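Local coordinates for transcriptional regulator ComR (Streptococcus vestibularis F0396, PDB 6HU8), which probably binds DNA through a helix-turn-helix domain and controls competence as a peptide-sensing regulator of the RNPP family, at residues R96-Q99 / K100-I104; E143-E146 / D147-Q151; I166-Y169 / F170-Y174; E282-V285 / L286-T290. All coordinates share one frame; numbering follows the deposited sequence.

Contact 1 (R96-Q99 / K100-I104)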
loop_
_atom_site.group_PDB
_atom_site.type_symbol
_atom_site.label_atom_id
_atom_site.label_comp_id
_atom_site.label_asym_id
_atom_site.label_seq_id
_atom_site.Cartn_x
_atom_site.Cartn_y
_atom_site.Cartn_z
ATOM N N ARG A 96 2.816 1.983 19.941
ATOM C CA ARG A 96 2.707 2.803 18.738
ATOM C C ARG A 96 1.656 2.212 17.795
ATOM O O ARG A 96 0.868 2.939 17.193
ATOM C CB ARG A 96 4.061 2.911 18.024
ATOM C CG ARG A 96 5.127 3.679 18.801
ATOM C CD ARG A 96 6.424 3.784 18.002
ATOM N NE ARG A 96 6.345 4.798 16.950
ATOM C CZ ARG A 96 7.005 5.955 16.967
ATOM N NH1 ARG A 96 7.812 6.255 17.983
ATOM N NH2 ARG A 96 6.869 6.814 15.961
ATOM N N VAL A 97 1.658 0.888 17.676
ATOM C CA VAL A 97 0.676 0.189 16.866
ATOM C C VAL A 97 -0.736 0.553 17.318
ATOM O O VAL A 97 -1.599 0.841 16.494
ATOM C CB VAL A 97 0.878 -1.333 16.931
ATOM C CG1 VAL A 97 -0.310 -2.062 16.305
ATOM C CG2 VAL A 97 2.173 -1.720 16.235
ATOM N N LYS A 98 -0.955 0.582 18.628
ATOM C CA LYS A 98 -2.248 0.989 19.163
ATOM C C LYS A 98 -2.566 2.437 18.805
ATOM O O LYS A 98 -3.703 2.766 18.464
ATOM C CB LYS A 98 -2.291 0.815 20.680
ATOM C CG LYS A 98 -3.549 1.378 21.316
ATOM C CD LYS A 98 -3.215 2.211 22.537
ATOM C CE LYS A 98 -4.440 2.912 23.106
ATOM N NZ LYS A 98 -4.565 4.315 22.618
ATOM N N GLN A 99 -1.560 3.301 18.903
ATOM C CA GLN A 99 -1.726 4.712 18.563
ATOM C C GLN A 99 -2.192 4.869 17.128
ATOM O O GLN A 99 -3.096 5.646 16.852
ATOM C CB GLN A 99 -0.421 5.481 18.761
ATOM C CG GLN A 99 -0.250 6.073 20.142
ATOM C CD GLN A 99 1.198 6.409 20.448
ATOM O OE1 GLN A 99 1.591 7.575 20.440
ATOM N NE2 GLN A 99 2.002 5.383 20.725
ATOM N N LYS A 100 -1.562 4.115 16.229
ATOM C CA LYS A 100 -1.861 4.176 14.805
ATOM C C LYS A 100 -3.255 3.636 14.508
ATOM O O LYS A 100 -3.982 4.208 13.700
ATOM C CB LYS A 100 -0.809 3.401 13.998
ATOM C CG LYS A 100 -0.775 3.769 12.519
ATOM C CD LYS A 100 0.582 3.472 11.886
ATOM C CE LYS A 100 0.567 3.727 10.382
ATOM N NZ LYS A 100 1.915 3.536 9.763
ATOM N N LEU A 101 -3.630 2.536 15.155
ATOM C CA LEU A 101 -4.972 1.988 14.972
ATOM C C LEU A 101 -6.025 2.979 15.472
ATOM O O LEU A 101 -7.096 3.107 14.879
ATOM C CB LEU A 101 -5.113 0.639 15.680
ATOM C CG LEU A 101 -4.210 -0.480 15.161
ATOM C CD1 LEU A 101 -4.163 -1.614 16.168
ATOM C CD2 LEU A 101 -4.689 -0.986 13.816
ATOM N N ASP A 102 -5.713 3.704 16.545
ATOM C CA ASP A 102 -6.640 4.716 17.040
ATOM C C ASP A 102 -6.781 5.860 16.045
ATOM O O ASP A 102 -7.862 6.432 15.906
ATOM C CB ASP A 102 -6.201 5.248 18.402
ATOM C CG ASP A 102 -6.501 4.271 19.527
ATOM O OD1 ASP A 102 -7.341 3.365 19.323
ATOM O OD2 ASP A 102 -5.901 4.412 20.614
ATOM N N LEU A 103 -5.698 6.186 15.341
ATOM C CA LEU A 103 -5.762 7.264 14.358
ATOM C C LEU A 103 -6.660 6.862 13.199
ATOM O O LEU A 103 -7.476 7.655 12.731
ATOM C CB LEU A 103 -4.372 7.625 13.852
ATOM C CG LEU A 103 -3.482 8.239 14.936
ATOM C CD1 LEU A 103 -2.067 8.443 14.421
ATOM C CD2 LEU A 103 -4.078 9.553 15.447
ATOM N N ILE A 104 -6.499 5.621 12.749
ATOM C CA ILE A 104 -7.304 5.063 11.676
ATOM C C ILE A 104 -8.768 5.090 12.045
ATOM O O ILE A 104 -9.603 5.523 11.263
ATOM C CB ILE A 104 -6.890 3.609 11.359
ATOM C CG1 ILE A 104 -5.455 3.576 10.835
ATOM C CG2 ILE A 104 -7.872 2.953 10.351
ATOM C CD1 ILE A 104 -4.799 2.235 10.973
#
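Lys-98 and Asp-102 sit one helical turn apart and pair their charged ends. From CB, the Lys-98 chain leaves with CG anti to the backbone N (chi1 173°). It then bends at chi2 and again at chi4. Lys-98 CG and CD pass Asp-102 OD2 at 3.9 and 4.0 Å. Lys-98 CE comes within 3.3 Å of Asp-102 OD2. The tip completes an i to i+4 salt bridge. Lys-98 NZ is modelled 2.4 Å from Asp-102 OD2, very short, so the exact length is doubtful. Asp-102 CG also lies 3.4 Å from Lys-98 O.

On another side of the helix, Val-97 and Leu-101 form an apolar pair with the same i to i+4 spacing. They lie alongside each other and point the same way, with Val-97 CG1 at 3.9 Å from Leu-101 CD1. Backbone bonds run beneath, such as Leu-101 N to Val-97 O at 3.0 Å.

Lys-100 leaves the helix in extended form and its NZ bonds to Phe-88 O, while Arg-96 NE bonds to Pro-89 O. Within the tetratricopeptide-type helical array, helix 94-111 packs through Lys-100, Leu-101 and Ile-104 on Leu-130 of helix 117-131, and through Lys-100 and Ile-104 on Leu-85 of helix 76-87.

Contact 2 (E143-E146 / D147-Q151)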
loop_
_atom_site.group_PDB
_atom_site.type_symbol
_atom_site.label_atom_id
_atom_site.label_comp_id
_atom_site.label_asym_id
_atom_site.label_seq_id
_atom_site.Cartn_x
_atom_site.Cartn_y
_atom_site.Cartn_z
ATOM N N GLU A 143 -12.956 -8.488 -1.957
ATOM C CA GLU A 143 -13.630 -8.258 -3.238
ATOM C C GLU A 143 -13.244 -6.892 -3.822
ATOM O O GLU A 143 -13.037 -6.746 -5.031
ATOM C CB GLU A 143 -15.153 -8.366 -3.050
ATOM C CG GLU A 143 -15.985 -8.229 -4.317
ATOM C CD GLU A 143 -17.503 -8.235 -4.051
ATOM O OE1 GLU A 143 -17.927 -7.825 -2.948
ATOM O OE2 GLU A 143 -18.279 -8.645 -4.942
ATOM N N ILE A 144 -13.168 -5.885 -2.957
ATOM C CA ILE A 144 -12.759 -4.545 -3.364
ATOM C C ILE A 144 -11.263 -4.510 -3.691
ATOM O O ILE A 144 -10.850 -3.989 -4.734
ATOM C CB ILE A 144 -13.111 -3.505 -2.257
ATOM C CG1 ILE A 144 -14.623 -3.282 -2.218
ATOM C CG2 ILE A 144 -12.350 -2.174 -2.463
ATOM C CD1 ILE A 144 -15.163 -2.847 -0.869
ATOM N N TYR A 145 -10.449 -5.095 -2.819
ATOM C CA TYR A 145 -9.019 -5.144 -3.065
ATOM C C TYR A 145 -8.751 -5.828 -4.401
ATOM O O TYR A 145 -7.873 -5.407 -5.155
ATOM C CB TYR A 145 -8.293 -5.884 -1.927
ATOM C CG TYR A 145 -7.034 -6.580 -2.367
ATOM C CD1 TYR A 145 -5.811 -5.895 -2.430
ATOM C CD2 TYR A 145 -7.054 -7.932 -2.695
ATOM C CE1 TYR A 145 -4.650 -6.548 -2.835
ATOM C CE2 TYR A 145 -5.915 -8.584 -3.103
ATOM C CZ TYR A 145 -4.725 -7.903 -3.171
ATOM O OH TYR A 145 -3.614 -8.601 -3.580
ATOM N N GLU A 146 -9.527 -6.861 -4.703
ATOM C CA GLU A 146 -9.256 -7.662 -5.901
ATOM C C GLU A 146 -9.280 -6.804 -7.167
ATOM O O GLU A 146 -8.362 -6.876 -7.978
ATOM C CB GLU A 146 -10.245 -8.822 -6.036
ATOM C CG GLU A 146 -9.872 -9.758 -7.168
ATOM C CD GLU A 146 -10.773 -10.993 -7.270
ATOM O OE1 GLU A 146 -11.963 -10.838 -7.609
ATOM O OE2 GLU A 146 -10.287 -12.119 -7.014
ATOM N N ASP A 147 -10.306 -5.973 -7.335
ATOM C CA ASP A 147 -10.390 -5.206 -8.575
ATOM C C ASP A 147 -9.401 -4.042 -8.590
ATOM O O ASP A 147 -8.799 -3.752 -9.627
ATOM C CB ASP A 147 -11.830 -4.724 -8.823
ATOM C CG ASP A 147 -12.729 -5.843 -9.357
ATOM O OD1 ASP A 147 -12.192 -6.943 -9.639
ATOM O OD2 ASP A 147 -13.949 -5.625 -9.519
ATOM N N LEU A 148 -9.202 -3.383 -7.452
ATOM C CA LEU A 148 -8.185 -2.320 -7.391
ATOM C C LEU A 148 -6.773 -2.877 -7.663
ATOM O O LEU A 148 -5.974 -2.224 -8.334
ATOM C CB LEU A 148 -8.238 -1.593 -6.039
ATOM C CG LEU A 148 -9.515 -0.749 -5.908
ATOM C CD1 LEU A 148 -9.743 -0.247 -4.482
ATOM C CD2 LEU A 148 -9.468 0.434 -6.867
ATOM N N PHE A 149 -6.471 -4.087 -7.186
ATOM C CA PHE A 149 -5.172 -4.690 -7.482
ATOM C C PHE A 149 -5.034 -5.047 -8.962
ATOM O O PHE A 149 -3.959 -4.857 -9.526
ATOM C CB PHE A 149 -4.919 -5.941 -6.637
ATOM C CG PHE A 149 -3.545 -6.533 -6.837
ATOM C CD1 PHE A 149 -2.407 -5.743 -6.691
ATOM C CD2 PHE A 149 -3.391 -7.877 -7.162
ATOM C CE1 PHE A 149 -1.131 -6.278 -6.885
ATOM C CE2 PHE A 149 -2.127 -8.429 -7.352
ATOM C CZ PHE A 149 -0.992 -7.633 -7.215
ATOM N N GLU A 150 -6.101 -5.567 -9.589
ATOM C CA GLU A 150 -6.084 -5.802 -11.045
ATOM C C GLU A 150 -5.737 -4.517 -11.792
ATOM O O GLU A 150 -5.056 -4.542 -12.806
ATOM C CB GLU A 150 -7.430 -6.304 -11.564
ATOM C CG GLU A 150 -7.641 -7.782 -11.510
ATOM C CD GLU A 150 -6.573 -8.555 -12.265
ATOM O OE1 GLU A 150 -6.246 -8.203 -13.423
ATOM O OE2 GLU A 150 -6.039 -9.511 -11.673
ATOM N N GLN A 151 -6.241 -3.393 -11.296
ATOM C CA GLN A 151 -5.996 -2.122 -11.952
ATOM C C GLN A 151 -4.546 -1.682 -11.704
ATOM O O GLN A 151 -3.900 -1.109 -12.584
ATOM C CB GLN A 151 -7.016 -1.082 -11.471
ATOM C CG GLN A 151 -8.377 -1.331 -12.132
ATOM C CD GLN A 151 -9.538 -0.582 -11.498
ATOM O OE1 GLN A 151 -9.451 -0.089 -10.383
ATOM N NE2 GLN A 151 -10.645 -0.515 -12.221
HETATM O O HOH W 1 -14.741 -5.553 -6.778
HETATM O O HOH W 2 -6.679 -8.981 -8.502
#
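The rings of Tyr-145 and Phe-149 run nearly parallel, with planes at 9°, but are slid so far apart that they barely overlap. Their centroids are 5.6 Å apart. Phe-149 CB lies over one face of the Tyr-145 ring, displaced toward the rim, and makes a CH-pi contact 4.2 Å from the centroid of that ring. In return, Tyr-145 OH lies over one face of Phe-149, again toward the rim, 3.7 Å from Phe-149 CD2. Both side chains leave with CG anti to the backbone N (chi1 151° and -176°), which sends the two rings off the helix in the same direction.

Ile-144 and Leu-148 run side by side, with Ile-144 CG2 at 3.8 Å from Leu-148 CD1. Two waters bridge successive turns. One donates to Glu-143 O at 2.7 Å and, weakly, to Asp-147 OD2. The other donates to Glu-146 O and to Glu-150 OE2, which also forms a salt bridge with Lys-153 NZ.

Glu-146 OE1 and Asp-147 OD1 are like charges only 4.4 Å apart. Both form salt bridges to Arg-35 NH2, which probably offsets their repulsion, and Thr-33 OG1 bonds Asp-147 OD2.

The acidic side of helix 139-152 thus meets helix 34-41 of the helix-turn-helix domain, while its other sides meet helices of the tetratricopeptide-type array: Ile-144 and Leu-148 touch Leu-121 of helix 117-131, Tyr-145 stacks with His-172 and Phe-149 with Tyr-169 of helix 160-173, and Phe-149 also reaches Ile-183 and Ile-187 of helix 181-192.

Contact 3 (I166-Y169 / F170-Y174)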
loop_
_atom_site.group_PDB
_atom_site.type_symbol
_atom_site.label_atom_id
_atom_site.label_comp_id
_atom_site.label_asym_id
_atom_site.label_seq_id
_atom_site.Cartn_x
_atom_site.Cartn_y
_atom_site.Cartn_z
ATOM N N ILE A 166 -0.615 -2.517 -2.977
ATOM C CA ILE A 166 0.529 -3.392 -3.230
ATOM C C ILE A 166 1.064 -3.953 -1.907
ATOM O O ILE A 166 1.536 -5.090 -1.846
ATOM C CB ILE A 166 1.647 -2.646 -4.000
ATOM C CG1 ILE A 166 1.189 -2.363 -5.430
ATOM C CG2 ILE A 166 2.953 -3.464 -4.013
ATOM C CD1 ILE A 166 2.163 -1.541 -6.247
ATOM N N ASP A 167 0.968 -3.169 -0.840
ATOM C CA ASP A 167 1.303 -3.685 0.482
ATOM C C ASP A 167 0.379 -4.863 0.858
ATOM O O ASP A 167 0.851 -5.911 1.332
ATOM C CB ASP A 167 1.208 -2.567 1.520
ATOM C CG ASP A 167 2.159 -2.760 2.674
ATOM O OD1 ASP A 167 2.840 -3.810 2.726
ATOM O OD2 ASP A 167 2.219 -1.851 3.527
ATOM N N TYR A 168 -0.925 -4.702 0.626
ATOM C CA TYR A 168 -1.901 -5.751 0.953
ATOM C C TYR A 168 -1.636 -7.012 0.130
ATOM O O TYR A 168 -1.820 -8.147 0.609
ATOM C CB TYR A 168 -3.333 -5.261 0.712
ATOM C CG TYR A 168 -4.388 -5.930 1.566
ATOM C CD1 TYR A 168 -4.178 -6.147 2.927
ATOM C CD2 TYR A 168 -5.611 -6.323 1.019
ATOM C CE1 TYR A 168 -5.150 -6.747 3.715
ATOM C CE2 TYR A 168 -6.593 -6.916 1.798
ATOM C CZ TYR A 168 -6.357 -7.130 3.141
ATOM O OH TYR A 168 -7.331 -7.713 3.911
ATOM N N TYR A 169 -1.208 -6.811 -1.112
ATOM C CA TYR A 169 -0.823 -7.929 -1.971
ATOM C C TYR A 169 0.336 -8.716 -1.340
ATOM O O TYR A 169 0.238 -9.934 -1.162
ATOM C CB TYR A 169 -0.456 -7.427 -3.378
ATOM C CG TYR A 169 0.397 -8.400 -4.178
ATOM C CD1 TYR A 169 -0.080 -9.676 -4.509
ATOM C CD2 TYR A 169 1.671 -8.042 -4.610
ATOM C CE1 TYR A 169 0.704 -10.573 -5.237
ATOM C CE2 TYR A 169 2.470 -8.941 -5.335
ATOM C CZ TYR A 169 1.976 -10.199 -5.643
ATOM O OH TYR A 169 2.748 -11.083 -6.358
ATOM N N PHE A 170 1.421 -8.030 -0.980
ATOM C CA PHE A 170 2.553 -8.692 -0.325
ATOM C C PHE A 170 2.113 -9.401 0.952
ATOM O O PHE A 170 2.587 -10.503 1.264
ATOM C CB PHE A 170 3.668 -7.685 -0.021
ATOM C CG PHE A 170 4.318 -7.131 -1.254
ATOM C CD1 PHE A 170 4.521 -7.944 -2.367
ATOM C CD2 PHE A 170 4.723 -5.814 -1.310
ATOM C CE1 PHE A 170 5.123 -7.455 -3.518
ATOM C CE2 PHE A 170 5.332 -5.315 -2.461
ATOM C CZ PHE A 170 5.519 -6.134 -3.567
ATOM N N TYR A 171 1.187 -8.771 1.672
ATOM C CA TYR A 171 0.584 -9.360 2.864
ATOM C C TYR A 171 -0.092 -10.706 2.575
ATOM O O TYR A 171 -0.133 -11.569 3.449
ATOM C CB TYR A 171 -0.423 -8.384 3.454
ATOM C CG TYR A 171 -1.014 -8.754 4.798
ATOM C CD1 TYR A 171 -0.226 -8.793 5.940
ATOM C CD2 TYR A 171 -2.379 -8.993 4.934
ATOM C CE1 TYR A 171 -0.774 -9.094 7.186
ATOM C CE2 TYR A 171 -2.938 -9.291 6.167
ATOM C CZ TYR A 171 -2.132 -9.341 7.292
ATOM O OH TYR A 171 -2.685 -9.639 8.522
ATOM N N HIS A 172 -0.619 -10.882 1.362
ATOM C CA HIS A 172 -1.182 -12.181 0.955
ATOM C C HIS A 172 -0.096 -13.256 0.823
ATOM O O HIS A 172 -0.354 -14.448 1.013
ATOM C CB HIS A 172 -1.917 -12.094 -0.392
ATOM C CG HIS A 172 -3.276 -11.485 -0.313
ATOM N ND1 HIS A 172 -3.489 -10.196 0.124
ATOM C CD2 HIS A 172 -4.496 -11.986 -0.622
ATOM C CE1 HIS A 172 -4.785 -9.931 0.087
ATOM N NE2 HIS A 172 -5.417 -10.999 -0.370
ATOM N N LEU A 173 1.105 -12.829 0.447
ATOM C CA LEU A 173 2.181 -13.762 0.138
ATOM C C LEU A 173 2.941 -14.191 1.377
ATOM O O LEU A 173 3.739 -15.118 1.319
ATOM C CB LEU A 173 3.162 -13.145 -0.856
ATOM C CG LEU A 173 2.590 -12.749 -2.208
ATOM C CD1 LEU A 173 3.706 -12.328 -3.138
ATOM C CD2 LEU A 173 1.806 -13.919 -2.792
ATOM N N TYR A 174 2.705 -13.505 2.491
ATOM C CA TYR A 174 3.440 -13.781 3.717
ATOM C C TYR A 174 3.287 -15.233 4.166
ATOM O O TYR A 174 2.173 -15.741 4.293
ATOM C CB TYR A 174 2.985 -12.851 4.838
ATOM C CG TYR A 174 3.834 -12.974 6.080
ATOM C CD1 TYR A 174 5.078 -12.356 6.154
ATOM C CD2 TYR A 174 3.403 -13.717 7.175
ATOM C CE1 TYR A 174 5.867 -12.467 7.287
ATOM C CE2 TYR A 174 4.187 -13.837 8.310
ATOM C CZ TYR A 174 5.418 -13.209 8.361
ATOM O OH TYR A 174 6.204 -13.321 9.488
#
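His-172 turns back on Tyr-168 and bonds its carbonyl. His-172 ND1 donates to Tyr-168 O at 2.7 Å, with an N-H...O angle of 162°. The side chain leaves with CG anti to the carbonyl carbon (chi1 -78°), which turns the imidazole back to this oxygen. The oxygen lies in the imidazole plane, while ND1 stands above the carbonyl plane. Tyr-168 O also receives a weak bond from His-172 N. The imidazole presents its edge to one face of Tyr-168, in a T-shaped pair with planes at 86°. His-172 CE1 leads, 3.8 Å from Tyr-168 CD2. Tyr-171 adds a third ring, near parallel to Tyr-168 but slid aside, with Tyr-168 CE1 at 3.8 Å from Tyr-171 CD2.

This aromatic cluster lies near the C-terminal end of helix 160-173, within the tetratricopeptide-type helical array. Around the helix, Ile-166 CG2 lies 3.4 Å from Phe-170 CE2. Ile-166 O sits over one face of the Phe-170 ring. Leu-173 CD1 meets Tyr-169 OH at 3.6 Å.

Farther out, His-172 NE2 bonds Glu-142 OE2, so both imidazole nitrogens are held and the ring's rotation is fixed. Tyr-168 OH bonds Asn-128 ND2, Tyr-171 OH bonds Thr-133 O, and Trp-135 stacks on His-172. Phe-170 packs on Ala-212, Ile-213 and Leu-216 of helix 200-219.

Contact 4 (E282-V285 / L286-T290)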
loop_
_atom_site.group_PDB
_atom_site.type_symbol
_atom_site.label_atom_id
_atom_site.label_comp_id
_atom_site.label_asym_id
_atom_site.label_seq_id
_atom_site.Cartn_x
_atom_site.Cartn_y
_atom_site.Cartn_z
ATOM N N GLU A 282 17.772 7.994 19.330
ATOM C CA GLU A 282 17.395 8.584 20.602
ATOM C C GLU A 282 17.159 7.529 21.677
ATOM O O GLU A 282 17.600 7.687 22.803
ATOM C CB GLU A 282 16.143 9.443 20.423
ATOM C CG GLU A 282 16.088 10.218 19.101
ATOM C CD GLU A 282 14.857 11.095 19.009
ATOM O OE1 GLU A 282 14.323 11.477 20.072
ATOM O OE2 GLU A 282 14.411 11.385 17.878
ATOM N N ASP A 283 16.473 6.444 21.335
ATOM C CA ASP A 283 16.330 5.350 22.292
ATOM C C ASP A 283 17.046 4.095 21.783
ATOM O O ASP A 283 17.439 4.016 20.616
ATOM C CB ASP A 283 14.858 5.060 22.590
ATOM C CG ASP A 283 14.147 4.396 21.442
ATOM O OD1 ASP A 283 14.337 3.175 21.253
ATOM O OD2 ASP A 283 13.383 5.097 20.733
ATOM N N SER A 284 17.231 3.123 22.663
ATOM C CA SER A 284 18.171 2.046 22.375
ATOM C C SER A 284 17.458 0.716 22.114
ATOM O O SER A 284 18.103 -0.338 22.046
ATOM C CB SER A 284 19.177 1.902 23.522
ATOM O OG SER A 284 18.561 1.390 24.695
ATOM N N VAL A 285 16.137 0.778 21.956
ATOM C CA VAL A 285 15.327 -0.408 21.692
ATOM C C VAL A 285 15.802 -1.105 20.415
ATOM O O VAL A 285 16.123 -2.287 20.428
ATOM C CB VAL A 285 13.820 -0.045 21.574
ATOM C CG1 VAL A 285 13.011 -1.229 21.076
ATOM C CG2 VAL A 285 13.286 0.465 22.923
ATOM N N LEU A 286 15.876 -0.361 19.318
ATOM C CA LEU A 286 16.300 -0.942 18.039
ATOM C C LEU A 286 17.740 -1.492 18.088
ATOM O O LEU A 286 18.060 -2.533 17.487
ATOM C CB LEU A 286 16.161 0.122 16.956
ATOM C CG LEU A 286 16.297 -0.291 15.501
ATOM C CD1 LEU A 286 15.466 -1.546 15.241
ATOM C CD2 LEU A 286 15.828 0.861 14.623
ATOM N N GLU A 287 18.627 -0.800 18.802
ATOM C CA GLU A 287 20.003 -1.305 18.955
ATOM C C GLU A 287 20.062 -2.623 19.709
ATOM O O GLU A 287 20.792 -3.538 19.320
ATOM C CB GLU A 287 20.882 -0.280 19.667
ATOM C CG GLU A 287 22.301 -0.789 19.906
ATOM C CD GLU A 287 23.173 0.230 20.620
ATOM O OE1 GLU A 287 22.662 1.326 20.960
ATOM O OE2 GLU A 287 24.368 -0.073 20.826
ATOM N N GLU A 288 19.315 -2.719 20.802
ATOM C CA GLU A 288 19.242 -3.973 21.544
ATOM C C GLU A 288 18.647 -5.076 20.663
ATOM O O GLU A 288 19.173 -6.181 20.613
ATOM C CB GLU A 288 18.399 -3.814 22.811
ATOM C CG GLU A 288 18.976 -2.840 23.835
ATOM C CD GLU A 288 17.912 -2.279 24.780
ATOM O OE1 GLU A 288 16.748 -2.770 24.761
ATOM O OE2 GLU A 288 18.239 -1.332 25.533
ATOM N N LYS A 289 17.543 -4.768 19.994
ATOM C CA LYS A 289 16.894 -5.739 19.104
ATOM C C LYS A 289 17.866 -6.190 18.010
ATOM O O LYS A 289 17.980 -7.380 17.724
ATOM C CB LYS A 289 15.628 -5.119 18.486
ATOM C CG LYS A 289 14.853 -6.016 17.502
ATOM C CD LYS A 289 13.839 -5.192 16.670
ATOM C CE LYS A 289 14.298 -5.024 15.209
ATOM N NZ LYS A 289 15.772 -4.673 15.058
ATOM N N THR A 290 18.568 -5.237 17.395
ATOM C CA THR A 290 19.491 -5.553 16.307
ATOM C C THR A 290 20.654 -6.417 16.786
ATOM O O THR A 290 21.054 -7.373 16.108
ATOM C CB THR A 290 20.041 -4.282 15.662
ATOM O OG1 THR A 290 18.968 -3.586 15.025
ATOM C CG2 THR A 290 21.104 -4.619 14.613
HETATM O O HOH W 3 18.266 2.212 18.847
#
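An Asx turn leads into helix 285-296, and Ser-284 occupies the N-cap position. Across this helix start, Ser-284 OG donates to Glu-288 OE2 at 2.9 Å. The hydroxyl meets the carboxylate oxygen from above the carboxylate plane, 53° out of it. Ser-284 OG sits between its own backbone N and carbonyl carbon (chi1 70°), which places it on the side of Glu-288. The Glu-288 chain is extended beyond CG and runs back along the first turn. Glu-288 CG passes 3.2 Å from Ser-284 O, and that same oxygen accepts the backbone bond from Glu-288 N. The serine and glutamate are thus joined by both backbone and side chain. The hydroxyl is used in this way and makes no capping bond to a backbone N-H.

In the Asx turn itself, Asp-283 OD1 accepts from Val-285 N at 3.1 Å. It uses its anti lone pair, the one away from OD2. A water supplies another link. It donates to Asp-283 O at 2.7 Å and accepts from Glu-287 N at 3.0 Å, so an amide of the first turn is satisfied by solvent. The carboxylate of Glu-287 has its partner farther along, in a salt bridge with Arg-291.

One turn on, Thr-290 OG1 donates to Leu-286 O at 2.8 Å, and Thr-290 N reaches the same oxygen from the opposite face. Leu-286 and Thr-290 touch Pro-247 of helix 246-261, while Thr-290 also reaches Ala-274 and Ile-275 of helix 264-279. The Asx turn, placed just before the N-cap, so opens the last helix of the tetratricopeptide-type array.

How the contacts relate
All four contacts are local, within single helices or at a helix start, and follow one another along the tetratricopeptide-type part of the chain. Contacts 2 and 3 alone touch. Their centres are about 13 Å apart, on the successive helices 139-152 and 160-173. There, Tyr-145 OH lies 3.3 Å from Tyr-169 CA, and Phe-149 CZ is 3.4 Å from Tyr-169 CG, joining the two aromatic groups. Contact 1 lies apart, its nearest atoms about 8 Å from contact 3 and about 6 Å from contact 4. Contacts 2 and 4 are farthest apart, with centres about 38 Å distant on opposite sides of the chain's centre. The structure is the apo form, without bound signalling peptide.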